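Local coordinates for protein B (Streptococcus agalactiae, PDB 5H6I), which is a secreted CAMP factor, a pore-forming toxin that permeabilises membranes and belongs to the bacterial Fc-binding proteins, at residues 116-127 against 158-168; 209-219 against 233-244. All coordinates share one frame; numbering follows the deposited sequence.

Contact 1. Residues 116-127 against 158-168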
# COMPACT_ATOMS: atom_id res chain seq x y z
N LEU A 116 8.61 0.39 7.33
CA LEU A 116 9.72 0.20 6.40
C LEU A 116 10.00 1.42 5.53
O LEU A 116 10.78 1.32 4.58
CB LEU A 116 9.46 -1.02 5.51
CG LEU A 116 9.24 -2.36 6.23
CD1 LEU A 116 9.14 -3.50 5.22
CD2 LEU A 116 10.35 -2.62 7.24
N ALA A 117 9.39 2.57 5.84
CA ALA A 117 9.57 3.74 4.98
C ALA A 117 10.99 4.30 5.05
O ALA A 117 11.47 4.88 4.08
CB ALA A 117 8.56 4.82 5.36
N ASN A 118 11.67 4.13 6.18
CA ASN A 118 13.03 4.64 6.35
C ASN A 118 14.10 3.62 5.98
O ASN A 118 15.29 3.93 6.10
CB ASN A 118 13.24 5.09 7.80
CG ASN A 118 12.24 6.13 8.24
OD1 ASN A 118 11.70 6.87 7.42
ND2 ASN A 118 12.00 6.21 9.54
N LYS A 119 13.71 2.43 5.53
CA LYS A 119 14.68 1.39 5.23
C LYS A 119 15.32 1.61 3.86
O LYS A 119 14.84 2.39 3.04
CB LYS A 119 14.01 0.01 5.27
CG LYS A 119 13.57 -0.42 6.65
CD LYS A 119 14.76 -0.55 7.59
CE LYS A 119 14.32 -0.98 8.98
NZ LYS A 119 15.46 -1.05 9.93
N VAL A 120 16.42 0.91 3.63
CA VAL A 120 17.06 0.89 2.32
C VAL A 120 16.14 0.15 1.35
O VAL A 120 15.19 -0.51 1.78
CB VAL A 120 18.45 0.24 2.37
CG1 VAL A 120 19.43 1.13 3.12
CG2 VAL A 120 18.37 -1.14 3.02
N SER A 121 16.42 0.26 0.05
CA SER A 121 15.51 -0.27 -0.95
C SER A 121 15.33 -1.78 -0.82
O SER A 121 14.28 -2.31 -1.18
CB SER A 121 16.01 0.08 -2.35
OG SER A 121 16.14 1.48 -2.51
N GLN A 122 16.34 -2.49 -0.30
CA GLN A 122 16.30 -3.94 -0.29
C GLN A 122 15.20 -4.48 0.63
O GLN A 122 14.68 -5.58 0.38
CB GLN A 122 17.65 -4.51 0.14
CG GLN A 122 17.87 -5.95 -0.27
CD GLN A 122 17.76 -6.15 -1.77
OE1 GLN A 122 18.29 -5.36 -2.56
NE2 GLN A 122 17.06 -7.20 -2.18
N ALA A 123 14.83 -3.74 1.67
CA ALA A 123 13.82 -4.22 2.60
C ALA A 123 12.47 -4.38 1.91
O ALA A 123 11.83 -5.43 2.00
CB ALA A 123 13.71 -3.27 3.80
N ASN A 124 12.02 -3.33 1.21
CA ASN A 124 10.75 -3.42 0.50
C ASN A 124 10.86 -4.32 -0.73
O ASN A 124 9.88 -4.96 -1.11
CB ASN A 124 10.28 -2.02 0.09
CG ASN A 124 9.55 -1.31 1.21
OD1 ASN A 124 8.65 -1.87 1.83
ND2 ASN A 124 9.94 -0.07 1.48
N ILE A 125 12.04 -4.38 -1.35
CA ILE A 125 12.23 -5.25 -2.50
C ILE A 125 12.11 -6.72 -2.09
O ILE A 125 11.39 -7.50 -2.72
CB ILE A 125 13.58 -4.97 -3.18
CG1 ILE A 125 13.50 -3.70 -4.03
CG2 ILE A 125 14.02 -6.15 -4.03
CD1 ILE A 125 14.79 -3.38 -4.76
N ASP A 126 12.80 -7.10 -1.01
CA ASP A 126 12.76 -8.48 -0.56
C ASP A 126 11.37 -8.85 -0.04
O ASP A 126 10.90 -9.97 -0.27
CB ASP A 126 13.81 -8.72 0.52
CG ASP A 126 15.23 -8.67 -0.03
OD1 ASP A 126 15.39 -8.69 -1.27
OD2 ASP A 126 16.18 -8.61 0.78
N MET A 127 10.71 -7.93 0.65
CA MET A 127 9.40 -8.23 1.22
C MET A 127 8.31 -8.26 0.14
O MET A 127 7.41 -9.11 0.20
CB MET A 127 9.05 -7.21 2.30
CG MET A 127 8.35 -7.82 3.50
SD MET A 127 6.56 -7.70 3.37
CE MET A 127 6.35 -5.94 3.65
N LEU A 158 9.78 -13.06 7.05
CA LEU A 158 10.41 -12.03 6.23
C LEU A 158 10.15 -10.64 6.79
O LEU A 158 11.00 -9.74 6.64
CB LEU A 158 9.91 -12.13 4.79
CG LEU A 158 10.76 -11.50 3.69
CD1 LEU A 158 12.16 -12.08 3.68
CD2 LEU A 158 10.09 -11.71 2.34
N GLU A 159 9.00 -10.43 7.43
CA GLU A 159 8.68 -9.12 8.00
C GLU A 159 9.66 -8.76 9.11
O GLU A 159 10.20 -7.64 9.13
CB GLU A 159 7.25 -9.12 8.53
CG GLU A 159 6.17 -9.13 7.45
CD GLU A 159 4.82 -9.56 8.00
OE1 GLU A 159 4.78 -10.10 9.12
OE2 GLU A 159 3.81 -9.34 7.31
N GLN A 160 9.90 -9.68 10.04
CA GLN A 160 10.82 -9.40 11.14
C GLN A 160 12.26 -9.33 10.66
O GLN A 160 13.09 -8.66 11.29
CB GLN A 160 10.67 -10.46 12.23
CG GLN A 160 9.30 -10.49 12.89
CD GLN A 160 9.14 -9.43 13.96
OE1 GLN A 160 10.00 -9.26 14.82
NE2 GLN A 160 8.03 -8.70 13.91
N LYS A 161 12.58 -9.99 9.55
CA LYS A 161 13.96 -9.99 9.06
C LYS A 161 14.32 -8.65 8.42
O LYS A 161 15.42 -8.13 8.64
CB LYS A 161 14.16 -11.13 8.06
CG LYS A 161 15.51 -11.11 7.37
CD LYS A 161 15.56 -12.12 6.23
CE LYS A 161 16.83 -11.98 5.41
NZ LYS A 161 16.78 -12.78 4.16
N VAL A 162 13.40 -8.07 7.64
CA VAL A 162 13.69 -6.79 6.99
C VAL A 162 13.69 -5.64 7.99
O VAL A 162 14.17 -4.55 7.66
CB VAL A 162 12.69 -6.52 5.85
CG1 VAL A 162 12.74 -7.63 4.82
CG2 VAL A 162 11.28 -6.35 6.40
N LEU A 163 13.17 -5.85 9.20
CA LEU A 163 13.25 -4.82 10.23
C LEU A 163 14.69 -4.56 10.64
O LEU A 163 15.03 -3.44 11.03
CB LEU A 163 12.41 -5.22 11.44
CG LEU A 163 10.91 -4.95 11.38
CD1 LEU A 163 10.23 -5.46 12.63
CD2 LEU A 163 10.64 -3.46 11.18
N THR A 164 15.54 -5.58 10.57
CA THR A 164 16.95 -5.44 10.92
C THR A 164 17.79 -4.87 9.79
O THR A 164 19.02 -4.76 9.94
CB THR A 164 17.52 -6.80 11.35
OG1 THR A 164 17.66 -7.65 10.21
CG2 THR A 164 16.60 -7.46 12.36
N TYR A 165 17.18 -4.51 8.66
CA TYR A 165 17.91 -3.90 7.57
C TYR A 165 18.32 -2.47 7.95
O TYR A 165 17.69 -1.84 8.79
CB TYR A 165 17.06 -3.89 6.30
CG TYR A 165 16.98 -5.22 5.58
CD1 TYR A 165 17.16 -6.42 6.25
CD2 TYR A 165 16.71 -5.28 4.21
CE1 TYR A 165 17.08 -7.63 5.60
CE2 TYR A 165 16.63 -6.49 3.55
CZ TYR A 165 16.82 -7.66 4.24
OH TYR A 165 16.74 -8.87 3.59
N PRO A 166 19.38 -1.95 7.34
CA PRO A 166 19.84 -0.61 7.70
C PRO A 166 18.88 0.47 7.23
O PRO A 166 18.22 0.34 6.20
CB PRO A 166 21.20 -0.48 6.99
CG PRO A 166 21.55 -1.86 6.52
CD PRO A 166 20.25 -2.57 6.32
N ASP A 167 18.81 1.55 8.01
CA ASP A 167 18.04 2.72 7.62
C ASP A 167 18.81 3.56 6.61
O ASP A 167 20.03 3.44 6.47
CB ASP A 167 17.69 3.57 8.84
CG ASP A 167 16.69 2.89 9.76
OD1 ASP A 167 15.85 2.12 9.26
OD2 ASP A 167 16.75 3.14 10.99
N LEU A 168 18.09 4.42 5.91
CA LEU A 168 18.71 5.33 4.96
C LEU A 168 19.39 6.47 5.70
O LEU A 168 18.83 7.04 6.64
CB LEU A 168 17.68 5.89 3.98
CG LEU A 168 17.17 4.96 2.88
CD1 LEU A 168 15.85 5.48 2.31
CD2 LEU A 168 18.21 4.82 1.78
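The ammonium group of K119 is taken up by backbone carbonyls of residues 163-165. Its NZ donates to the backbone O of Y165 at 2.6 Å and to the O of L163 at 2.7 Å; NZ is tilted 18° from the carbonyl plane of Y165 but stands well above that of L163, off its lone pairs. A weaker salt bridge joins NZ to OD1 of D167 at 3.3 Å. The CB of K119 points away from 158-168, and the bend at chi2 (-62°) brings the amine back. Beside the lysine a single beta bridge pairs K119 with D167: L168 N donates to N118 O at 2.8 Å, and V120 N to P166 O at 3.2 Å. These bonds join the loops at adjacent ends of two antiparallel helices, 121-139 and 145-163, in the all-helical CAMP factor fold. The Y165 ring lies beside the start of helix 121-139, with CD2 3.6 Å from CB of A123. Its OH donates to the anti lone pair of D126 OD2 at 2.9 Å, the carboxylate standing perpendicular to the ring and meeting it at the edge. Deeper in, V162 packs its CB against A123 CB and its CG2 against L116 CD1, 3.8 Å away, while CD2 of L158 lies against CA of M127. Helix 93-115 backs this apolar layer, F111 touching L163 and S112 touching M127.

Contact 2. Residues 209-219 against 233-244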
# COMPACT_ATOMS: atom_id res chain seq x y z
N LEU A 209 1.20 30.23 -3.13
CA LEU A 209 1.11 28.90 -2.52
C LEU A 209 1.12 27.81 -3.58
O LEU A 209 1.74 26.75 -3.39
CB LEU A 209 -0.14 28.80 -1.66
CG LEU A 209 -0.44 27.43 -1.04
CD1 LEU A 209 0.77 26.92 -0.25
CD2 LEU A 209 -1.67 27.48 -0.15
N ASN A 210 0.46 28.05 -4.71
CA ASN A 210 0.48 27.09 -5.81
C ASN A 210 1.86 26.95 -6.43
O ASN A 210 2.16 25.91 -7.03
CB ASN A 210 -0.54 27.49 -6.87
CG ASN A 210 -1.79 26.63 -6.84
OD1 ASN A 210 -2.16 26.10 -5.79
ND2 ASN A 210 -2.44 26.49 -7.98
N LYS A 211 2.72 27.97 -6.30
CA LYS A 211 4.09 27.85 -6.78
C LYS A 211 4.89 26.88 -5.92
O LYS A 211 5.70 26.10 -6.44
CB LYS A 211 4.76 29.22 -6.81
CG LYS A 211 4.27 30.14 -7.92
CD LYS A 211 4.80 31.55 -7.74
CE LYS A 211 4.24 32.50 -8.78
NZ LYS A 211 4.64 33.91 -8.52
N ALA A 212 4.68 26.91 -4.60
CA ALA A 212 5.40 26.01 -3.71
C ALA A 212 4.90 24.58 -3.84
O ALA A 212 5.69 23.64 -3.68
CB ALA A 212 5.28 26.49 -2.27
N ILE A 213 3.61 24.39 -4.11
CA ILE A 213 3.09 23.05 -4.34
C ILE A 213 3.69 22.46 -5.61
O ILE A 213 4.16 21.31 -5.62
CB ILE A 213 1.55 23.07 -4.40
CG1 ILE A 213 0.97 23.53 -3.06
CG2 ILE A 213 1.01 21.70 -4.78
CD1 ILE A 213 -0.53 23.71 -3.08
N THR A 214 3.69 23.23 -6.70
CA THR A 214 4.31 22.78 -7.94
C THR A 214 5.81 22.54 -7.75
O THR A 214 6.36 21.60 -8.34
CB THR A 214 4.06 23.79 -9.05
OG1 THR A 214 2.65 23.94 -9.26
CG2 THR A 214 4.72 23.35 -10.35
N HIS A 215 6.47 23.36 -6.93
CA HIS A 215 7.89 23.15 -6.68
C HIS A 215 8.14 21.87 -5.89
O HIS A 215 9.12 21.16 -6.15
CB HIS A 215 8.47 24.36 -5.93
CG HIS A 215 9.89 24.18 -5.50
ND1 HIS A 215 10.24 23.69 -4.26
CD2 HIS A 215 11.05 24.41 -6.15
CE1 HIS A 215 11.55 23.64 -4.16
NE2 HIS A 215 12.07 24.07 -5.29
N ALA A 216 7.27 21.56 -4.93
CA ALA A 216 7.41 20.32 -4.18
C ALA A 216 7.20 19.10 -5.08
O ALA A 216 7.83 18.06 -4.86
CB ALA A 216 6.43 20.29 -3.01
N VAL A 217 6.33 19.22 -6.09
CA VAL A 217 6.16 18.14 -7.05
C VAL A 217 7.44 17.91 -7.84
O VAL A 217 7.77 16.77 -8.18
CB VAL A 217 4.96 18.43 -7.97
CG1 VAL A 217 4.81 17.35 -9.03
CG2 VAL A 217 3.68 18.56 -7.16
N GLY A 218 8.17 18.98 -8.14
CA GLY A 218 9.45 18.82 -8.82
C GLY A 218 10.47 18.08 -7.98
O GLY A 218 11.26 17.29 -8.51
N VAL A 219 10.46 18.31 -6.67
CA VAL A 219 11.34 17.56 -5.78
C VAL A 219 10.93 16.09 -5.73
O VAL A 219 11.78 15.19 -5.73
CB VAL A 219 11.35 18.19 -4.38
CG1 VAL A 219 12.01 17.27 -3.37
CG2 VAL A 219 12.06 19.54 -4.42
N GLU A 233 11.97 19.95 1.93
CA GLU A 233 10.86 20.31 1.05
C GLU A 233 9.52 20.21 1.76
O GLU A 233 8.61 20.99 1.48
CB GLU A 233 10.88 19.43 -0.20
CG GLU A 233 9.96 19.92 -1.31
CD GLU A 233 10.32 21.31 -1.80
OE1 GLU A 233 11.53 21.62 -1.86
OE2 GLU A 233 9.40 22.09 -2.12
N ILE A 234 9.38 19.25 2.68
CA ILE A 234 8.15 19.14 3.46
C ILE A 234 7.99 20.35 4.36
O ILE A 234 6.89 20.90 4.50
CB ILE A 234 8.14 17.82 4.25
CG1 ILE A 234 7.96 16.63 3.31
CG2 ILE A 234 7.06 17.84 5.32
CD1 ILE A 234 7.90 15.29 4.02
N VAL A 235 9.09 20.80 4.98
CA VAL A 235 9.04 21.97 5.86
C VAL A 235 8.85 23.25 5.05
O VAL A 235 8.12 24.16 5.46
CB VAL A 235 10.30 22.02 6.73
CG1 VAL A 235 10.64 23.45 7.12
CG2 VAL A 235 10.13 21.15 7.97
N THR A 236 9.50 23.33 3.89
CA THR A 236 9.34 24.51 3.03
C THR A 236 7.90 24.64 2.55
O THR A 236 7.34 25.74 2.56
CB THR A 236 10.29 24.43 1.84
OG1 THR A 236 11.64 24.36 2.31
CG2 THR A 236 10.13 25.64 0.94
N LEU A 237 7.29 23.53 2.14
CA LEU A 237 5.89 23.58 1.71
C LEU A 237 4.97 23.88 2.89
O LEU A 237 3.99 24.61 2.74
CB LEU A 237 5.50 22.27 1.03
CG LEU A 237 4.07 22.21 0.48
CD1 LEU A 237 3.86 23.26 -0.60
CD2 LEU A 237 3.76 20.82 -0.05
N GLN A 238 5.27 23.32 4.06
CA GLN A 238 4.49 23.63 5.25
C GLN A 238 4.64 25.10 5.63
O GLN A 238 3.67 25.73 6.08
CB GLN A 238 4.91 22.74 6.41
CG GLN A 238 4.26 21.37 6.41
CD GLN A 238 4.70 20.51 7.59
OE1 GLN A 238 5.82 20.63 8.07
NE2 GLN A 238 3.80 19.65 8.05
N ALA A 239 5.83 25.66 5.45
CA ALA A 239 6.03 27.09 5.70
C ALA A 239 5.30 27.94 4.68
O ALA A 239 4.84 29.04 5.00
CB ALA A 239 7.52 27.42 5.71
N ALA A 240 5.18 27.46 3.44
CA ALA A 240 4.45 28.20 2.42
C ALA A 240 2.95 28.16 2.68
O ALA A 240 2.23 29.08 2.28
CB ALA A 240 4.77 27.66 1.03
N LEU A 241 2.46 27.10 3.33
CA LEU A 241 1.04 27.05 3.67
C LEU A 241 0.71 28.01 4.80
O LEU A 241 -0.30 28.73 4.74
CB LEU A 241 0.64 25.62 4.05
CG LEU A 241 -0.81 25.43 4.48
CD1 LEU A 241 -1.76 25.88 3.38
CD2 LEU A 241 -1.07 23.98 4.85
N GLN A 242 1.55 28.06 5.84
CA GLN A 242 1.33 29.01 6.92
C GLN A 242 1.55 30.44 6.45
O GLN A 242 0.96 31.37 7.01
CB GLN A 242 2.25 28.68 8.10
CG GLN A 242 1.59 27.87 9.19
CD GLN A 242 0.75 26.73 8.64
OE1 GLN A 242 -0.48 26.76 8.72
NE2 GLN A 242 1.41 25.72 8.09
N THR A 243 2.40 30.64 5.44
CA THR A 243 2.53 31.96 4.83
C THR A 243 1.22 32.38 4.17
O THR A 243 0.80 33.54 4.29
CB THR A 243 3.67 31.96 3.82
OG1 THR A 243 4.93 31.88 4.51
CG2 THR A 243 3.65 33.22 2.97
N ALA A 244 0.57 31.45 3.47
CA ALA A 244 -0.70 31.76 2.82
C ALA A 244 -1.85 31.86 3.81
O ALA A 244 -2.90 32.41 3.47
CB ALA A 244 -1.02 30.70 1.77
O HOH W 1 8.07 24.44 -2.16
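Two antiparallel helices of the C-terminal helical hairpin, 203-220 and 227-245, pack here with their segment axes 9.3 Å apart. Small residues bring them together: CB of A212 meets CB of A240 at 3.5 Å. CD1 of L237 rests on the backbone O and CB of A212 and on CG1 of I213, and CD2 reaches A216 CB at 4.0 Å. Further along, CD2 of L209 touches both CB of A244, at 3.8 Å, and CD1 of L241, while its CD1 lies against the backbone O of A240. At the other end the chemistry turns polar. H215 ND1 donates to OE2 of E233 at 2.8 Å in a somewhat bent bond, reaching the syn side of the carboxylate but 32° out of its plane; ring and carboxylate planes are 49° apart. In E233 a chi1 of -168°, with CG anti to the backbone N, lays CG along V219, and the bend at chi2 then turns the carboxylate toward the imidazole. A water donates to both E233 OE2 and A212 O, at 2.7 and 2.9 Å, so OE2 of this buried glutamate receives two hydrogen bonds. Helix 179-196 packs against both members of the hairpin: R193 touches L209 and hydrogen-bonds N210 OD1, R190 and I186 meet I213 and V217, and T189 lies against L237.

Overall arrangement
Both contacts pair consecutive antiparallel helices, yet they share no helix and belong to separate parts of the chain, with centres 30 Å apart and nearest atoms about 10 Å apart. Contact 1 is partly buried and lies at the ends of its helices, where loops supply backbone carbonyls and amides; most of its polar bonds involve the main chain, with apolar packing deeper between the helices. Contact 2 is more buried and joins helix to helix throughout, through alanine and leucine packing with one histidine-glutamate pair and a bridging water. A further helix backs each pair: 93-115 behind contact 1, 179-196 behind contact 2.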